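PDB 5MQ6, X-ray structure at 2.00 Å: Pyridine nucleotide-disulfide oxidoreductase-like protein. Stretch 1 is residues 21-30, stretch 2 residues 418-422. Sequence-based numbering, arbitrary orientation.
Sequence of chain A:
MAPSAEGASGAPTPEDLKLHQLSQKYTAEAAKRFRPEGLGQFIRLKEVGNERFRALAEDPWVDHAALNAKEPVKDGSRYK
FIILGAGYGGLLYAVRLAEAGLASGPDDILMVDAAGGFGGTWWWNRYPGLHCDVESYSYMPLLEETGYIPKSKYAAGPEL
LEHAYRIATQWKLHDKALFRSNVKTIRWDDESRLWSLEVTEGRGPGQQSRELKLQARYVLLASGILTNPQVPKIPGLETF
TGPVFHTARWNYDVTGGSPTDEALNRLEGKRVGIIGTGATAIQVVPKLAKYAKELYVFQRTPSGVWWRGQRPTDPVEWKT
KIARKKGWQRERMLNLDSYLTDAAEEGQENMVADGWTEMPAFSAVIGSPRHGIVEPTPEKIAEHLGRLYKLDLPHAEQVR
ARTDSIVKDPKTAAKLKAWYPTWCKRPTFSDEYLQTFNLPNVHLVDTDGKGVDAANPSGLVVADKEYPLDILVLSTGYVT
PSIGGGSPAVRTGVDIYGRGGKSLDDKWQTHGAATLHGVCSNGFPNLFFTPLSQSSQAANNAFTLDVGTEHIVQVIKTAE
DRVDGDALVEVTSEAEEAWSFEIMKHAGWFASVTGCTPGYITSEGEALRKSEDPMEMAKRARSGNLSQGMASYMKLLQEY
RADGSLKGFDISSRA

Stretch 1 21-30: QLSQKYTAEA
Stretch 2 (418-422) AWYPT

The centre of the contact is Trp419 (chi1 m, chi2 96°) against Leu22, Lys25, Tyr26 and Glu29, which line one side of a helix. Leu22 (chi1 t, chi2 p) reaches the edge of the indole, Leu22 CD1 to Trp419 CZ3 at 3.8 Å. Tyr26 (chi1 m, chi2 6°) sets Tyr26 CD1 3.9 Å from Trp419 CB. Tyr26 CD2 lies 3.7 Å from Pro421 CD. The backbone N of Tyr420 sits over one face of the Tyr26 ring, 3.5 Å from Tyr26 CE1. Tyr420 (chi1 p, chi2 79°) points its CA-to-CB bond away from the helix.

Most of stretch 1 is helix, which continues past Ala30, with regular i to i+4 bonds such as Tyr26 N to Leu22 O (2.7 Å). Residues 418-422 form no regular helix or strand; phi/psi is -122/68 at Trp419, -155/158 at Tyr420 and -59/146 at Pro421. Stretch 2 passes crosswise to the helix. Tyr26 CA and Tyr420 CA set the register, 5.2 Å apart. About 350 Å² is buried in total.

Lys25 (chi1 t, chi2 p, chi3 144°, chi4 t) runs across the indole face. Lys25 CG is 3.5 Å from Trp419 CE3, and Lys25 CE stands 3.8 Å above the centroid of the Trp419 five-membered ring. Lys25 NZ is 4.6 Å from that Trp419 centroid, 17° off the normal, a cation-pi contact. Lys25 NZ also forms a salt bridge to Glu29 OE1 at 3.0 Å. Glu29 (chi1 m, chi2 m, chi3 155°) places Glu29 CG 3.8 Å from Trp419 CB.

No direct hydrogen bond joins the stretches. One water donates to Tyr26 O (2.5 Å) and Trp419 O (2.6 Å), bridging the two carbonyls; Tyr26 O also accepts from Ala30 N (3.0 Å). Tyr26 CA approaches Trp419 O at 3.5 Å, a CA-H...O contact.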

# COMPACT_ATOMS: atom_id res chain seq x y z
N GLN A 21 -27.82 12.02 -13.86
CA GLN A 21 -28.14 12.68 -12.58
C GLN A 21 -27.58 11.79 -11.40
O GLN A 21 -27.57 12.16 -10.24
CB GLN A 21 -29.67 12.94 -12.48
CG GLN A 21 -30.62 11.73 -12.64
CD GLN A 21 -31.84 11.98 -13.58
OE1 GLN A 21 -32.77 12.73 -13.24
NE2 GLN A 21 -31.86 11.32 -14.74
N LEU A 22 -27.13 10.59 -11.73
CA LEU A 22 -26.22 9.80 -10.88
C LEU A 22 -25.03 10.65 -10.33
O LEU A 22 -24.73 10.67 -9.08
CB LEU A 22 -25.66 8.66 -11.73
CG LEU A 22 -24.74 7.61 -11.12
CD1 LEU A 22 -25.47 6.90 -9.97
CD2 LEU A 22 -24.28 6.60 -12.16
N SER A 23 -24.38 11.35 -11.26
CA SER A 23 -23.26 12.22 -10.86
C SER A 23 -23.75 13.41 -9.98
O SER A 23 -22.95 13.98 -9.22
CB SER A 23 -22.36 12.61 -12.04
OG SER A 23 -23.05 13.47 -12.88
N GLN A 24 -25.05 13.71 -9.99
CA GLN A 24 -25.62 14.55 -8.93
C GLN A 24 -25.70 13.86 -7.57
O GLN A 24 -25.39 14.48 -6.53
CB GLN A 24 -26.97 15.14 -9.31
CG GLN A 24 -26.81 16.40 -10.14
CD GLN A 24 -28.13 17.10 -10.38
OE1 GLN A 24 -28.28 18.29 -10.08
NE2 GLN A 24 -29.11 16.35 -10.93
N LYS A 25 -26.12 12.60 -7.53
CA LYS A 25 -26.09 11.84 -6.26
C LYS A 25 -24.63 11.68 -5.75
O LYS A 25 -24.38 11.77 -4.55
CB LYS A 25 -26.77 10.49 -6.45
CG LYS A 25 -26.71 9.57 -5.27
CD LYS A 25 -27.42 10.09 -4.03
CE LYS A 25 -28.06 8.91 -3.32
NZ LYS A 25 -28.43 9.25 -1.93
N TYR A 26 -23.70 11.45 -6.68
CA TYR A 26 -22.26 11.32 -6.40
C TYR A 26 -21.65 12.61 -5.79
O TYR A 26 -20.99 12.54 -4.76
CB TYR A 26 -21.48 10.95 -7.68
CG TYR A 26 -21.53 9.47 -8.18
CD1 TYR A 26 -22.33 8.50 -7.60
CD2 TYR A 26 -20.75 9.10 -9.28
CE1 TYR A 26 -22.39 7.23 -8.12
CE2 TYR A 26 -20.75 7.82 -9.79
CZ TYR A 26 -21.59 6.86 -9.21
OH TYR A 26 -21.59 5.55 -9.71
N THR A 27 -21.91 13.78 -6.40
CA THR A 27 -21.39 15.03 -5.78
C THR A 27 -22.07 15.32 -4.40
O THR A 27 -21.36 15.62 -3.44
CB THR A 27 -21.21 16.26 -6.74
OG1 THR A 27 -22.05 17.33 -6.33
CG2 THR A 27 -21.44 15.98 -8.16
N ALA A 28 -23.38 15.10 -4.24
CA ALA A 28 -24.03 15.24 -2.91
C ALA A 28 -23.38 14.39 -1.81
O ALA A 28 -23.14 14.88 -0.64
CB ALA A 28 -25.53 14.97 -2.96
N GLU A 29 -23.12 13.12 -2.16
CA GLU A 29 -22.49 12.21 -1.20
C GLU A 29 -21.03 12.59 -0.94
O GLU A 29 -20.53 12.35 0.19
CB GLU A 29 -22.61 10.76 -1.62
CG GLU A 29 -24.06 10.30 -1.75
CD GLU A 29 -24.82 10.27 -0.46
OE1 GLU A 29 -26.04 10.38 -0.53
OE2 GLU A 29 -24.21 10.14 0.64
N ALA A 30 -20.36 13.17 -1.94
CA ALA A 30 -18.97 13.62 -1.76
C ALA A 30 -18.91 14.87 -0.87
O ALA A 30 -18.04 14.95 0.02
CB ALA A 30 -18.29 13.85 -3.08
N ALA A 418 -22.66 2.37 -2.00
CA ALA A 418 -21.70 3.44 -2.22
C ALA A 418 -22.02 4.16 -3.51
O ALA A 418 -22.35 3.51 -4.52
CB ALA A 418 -20.30 2.86 -2.27
N TRP A 419 -21.90 5.49 -3.45
CA TRP A 419 -22.24 6.40 -4.51
C TRP A 419 -21.05 7.25 -4.92
O TRP A 419 -21.01 8.46 -4.72
CB TRP A 419 -23.35 7.34 -4.05
CG TRP A 419 -24.57 6.62 -3.75
CD1 TRP A 419 -24.97 6.21 -2.53
CD2 TRP A 419 -25.57 6.17 -4.68
NE1 TRP A 419 -26.16 5.54 -2.61
CE2 TRP A 419 -26.55 5.47 -3.92
CE3 TRP A 419 -25.74 6.30 -6.05
CZ2 TRP A 419 -27.74 4.95 -4.49
CZ3 TRP A 419 -26.92 5.74 -6.64
CH2 TRP A 419 -27.89 5.08 -5.86
N TYR A 420 -20.09 6.61 -5.51
CA TYR A 420 -18.93 7.28 -6.06
C TYR A 420 -18.38 6.39 -7.17
O TYR A 420 -18.58 5.20 -7.12
CB TYR A 420 -17.82 7.49 -5.02
CG TYR A 420 -17.52 6.33 -4.14
CD1 TYR A 420 -16.73 5.25 -4.56
CD2 TYR A 420 -18.01 6.29 -2.85
CE1 TYR A 420 -16.45 4.17 -3.71
CE2 TYR A 420 -17.72 5.25 -1.99
CZ TYR A 420 -16.96 4.21 -2.44
OH TYR A 420 -16.79 3.21 -1.62
N PRO A 421 -17.61 6.97 -8.11
CA PRO A 421 -16.98 6.13 -9.13
C PRO A 421 -16.04 5.05 -8.53
O PRO A 421 -15.41 5.28 -7.50
CB PRO A 421 -16.16 7.11 -9.92
CG PRO A 421 -16.73 8.45 -9.65
CD PRO A 421 -17.31 8.39 -8.28
N THR A 422 -15.99 3.90 -9.16
CA THR A 422 -15.19 2.77 -8.73
C THR A 422 -13.73 3.21 -8.43
O THR A 422 -13.13 2.73 -7.48
CB THR A 422 -15.16 1.66 -9.82
OG1 THR A 422 -16.50 1.29 -10.25
CG2 THR A 422 -14.47 0.43 -9.29
O HOH W 1 -19.66 10.60 -3.99